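Local structure of CT009 (Chlamydia trachomatis, 4GQM) at residues H6-L11 with G49-L54. The protein is of unknown function but contains a helix-turn-helix domain, consistent with DNA binding, and was crystallised in a sub-domain-swapped conformation. Numbering follows the deposited sequence.
Sequences HVHKEL and GHLGKL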
# COMPACT_ATOMS: atom_id res chain seq x y z
N HIS A 6 10.48 0.86 21.35
CA HIS A 6 10.20 2.28 21.08
C HIS A 6 9.22 2.45 19.91
O HIS A 6 8.34 3.28 19.97
CB HIS A 6 11.47 3.06 20.75
CG HIS A 6 12.32 3.38 21.93
ND1 HIS A 6 12.03 4.42 22.79
CD2 HIS A 6 13.46 2.82 22.38
CE1 HIS A 6 12.97 4.49 23.71
NE2 HIS A 6 13.85 3.54 23.49
N VAL A 7 9.39 1.67 18.83
CA VAL A 7 8.52 1.74 17.65
C VAL A 7 7.06 1.49 18.05
O VAL A 7 6.17 2.23 17.70
CB VAL A 7 8.95 0.70 16.57
CG1 VAL A 7 7.86 0.50 15.49
CG2 VAL A 7 10.28 1.14 15.93
N HIS A 8 6.83 0.43 18.79
CA HIS A 8 5.44 0.08 19.12
C HIS A 8 4.84 1.12 20.07
O HIS A 8 3.65 1.47 19.96
CB HIS A 8 5.34 -1.32 19.70
CG HIS A 8 5.75 -2.38 18.74
ND1 HIS A 8 5.18 -2.54 17.49
CD2 HIS A 8 6.71 -3.32 18.84
CE1 HIS A 8 5.76 -3.56 16.88
NE2 HIS A 8 6.68 -4.06 17.69
N LYS A 9 5.64 1.65 20.99
CA LYS A 9 5.15 2.66 21.91
C LYS A 9 4.78 3.93 21.11
O LYS A 9 3.74 4.55 21.34
CB LYS A 9 6.21 2.95 22.98
CG LYS A 9 5.85 4.04 24.00
CD LYS A 9 7.03 4.26 24.96
CE LYS A 9 6.75 5.25 26.06
NZ LYS A 9 5.63 4.76 26.91
N GLU A 10 5.65 4.34 20.20
CA GLU A 10 5.35 5.49 19.37
C GLU A 10 4.10 5.25 18.53
O GLU A 10 3.28 6.15 18.37
CB GLU A 10 6.47 5.84 18.41
CG GLU A 10 7.65 6.59 19.07
CD GLU A 10 8.63 7.09 18.07
OE1 GLU A 10 8.49 6.78 16.85
OE2 GLU A 10 9.58 7.80 18.49
N LEU A 11 3.96 4.05 17.91
CA LEU A 11 2.78 3.81 17.06
C LEU A 11 1.50 3.91 17.86
O LEU A 11 0.50 4.42 17.36
CB LEU A 11 2.88 2.43 16.40
CG LEU A 11 3.88 2.36 15.26
CD1 LEU A 11 4.09 0.91 14.86
CD2 LEU A 11 3.41 3.16 14.04
N GLY A 49 -2.25 1.52 16.09
CA GLY A 49 -0.79 1.47 16.12
C GLY A 49 -0.24 0.10 15.81
O GLY A 49 0.73 -0.35 16.40
N HIS A 50 -0.85 -0.57 14.81
CA HIS A 50 -0.51 -1.96 14.52
C HIS A 50 0.45 -2.06 13.33
O HIS A 50 0.03 -1.98 12.16
CB HIS A 50 -1.77 -2.77 14.32
CG HIS A 50 -1.53 -4.23 14.41
ND1 HIS A 50 -0.76 -4.92 13.49
CD2 HIS A 50 -1.91 -5.13 15.33
CE1 HIS A 50 -0.69 -6.19 13.85
NE2 HIS A 50 -1.38 -6.34 14.96
N LEU A 51 1.73 -2.24 13.60
CA LEU A 51 2.75 -2.25 12.56
C LEU A 51 2.50 -3.34 11.52
O LEU A 51 2.62 -3.10 10.32
CB LEU A 51 4.15 -2.42 13.14
CG LEU A 51 5.29 -2.29 12.15
CD1 LEU A 51 5.34 -0.95 11.47
CD2 LEU A 51 6.65 -2.61 12.82
N GLY A 52 2.24 -4.55 11.97
CA GLY A 52 2.02 -5.65 11.05
C GLY A 52 0.89 -5.37 10.09
O GLY A 52 1.01 -5.67 8.89
N LYS A 53 -0.22 -4.86 10.57
CA LYS A 53 -1.33 -4.58 9.67
C LYS A 53 -0.98 -3.49 8.67
O LYS A 53 -1.57 -3.45 7.59
CB LYS A 53 -2.60 -4.22 10.45
CG LYS A 53 -3.22 -5.39 11.14
CD LYS A 53 -4.37 -4.97 12.07
CE LYS A 53 -4.80 -6.18 12.90
NZ LYS A 53 -5.91 -5.92 13.80
N LEU A 54 -0.09 -2.58 9.04
CA LEU A 54 0.33 -1.50 8.15
C LEU A 54 1.33 -1.91 7.09
O LEU A 54 1.28 -1.42 5.97
CB LEU A 54 0.89 -0.36 9.00
CG LEU A 54 -0.09 0.38 9.90
CD1 LEU A 54 0.60 1.31 10.90
CD2 LEU A 54 -1.09 1.17 9.07
O HOH W 1 2.68 -2.39 16.36
O HOH W 2 2.04 -0.56 18.80
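Leu11 and Gly49 bring the two backbones within 4.4 Å, CA to CA, where helix 2-24 passes the turn that follows helix 40-48, within the helix-turn-helix domain, and leads into helix 51-55. Gly49 ends helix 40-48 in a Schellman motif, and its positive phi (64°) is readily adopted by glycine. Leu11 O lies 3.5 Å from Gly49 CA, so the backbones meet directly here. Leu11 buries the largest area of any residue in the contact (80 Å²): its CB packs on the Gly49 carbonyl, while its CD1 comes within 3.7 Å of Leu51 CB, the two leucine side chains crossing obliquely. In Leu51, CG stands anti to the backbone N (chi1 -174°), directed away from the Gly49 turn, and CD2 beyond it makes a loose contact with Val7 CG1 at 4.3 Å. Leu100 and Leu103 of helix 83-104 also pack on Leu51, as does Ile88 of the second subunit, whose Val85 covers Leu11; the contact therefore belongs to a core shared by both chains, in keeping with the swapped conformation.

Polar coupling between the segments runs through two waters. One sits 2.7 Å from His8 ND1, donates to Gly49 O and accepts from Leu51 N, joining the imidazole to the start of helix 51-55; the other donates to both His8 O and Gly49 O. The His8 ring presents its edge to Leu51 CB, and its NE2 is hydrogen-bonded to Glu104; bonds at both ring nitrogens would help hold its rotation. Beyond the turn, His50 is the N-cap of helix 51-55: its ND1 accepts from Lys53 N at 3.0 Å, with the donor tilted 22° out of the ring plane, while Lys53 CG lies over one face of the imidazole, offset toward the rim.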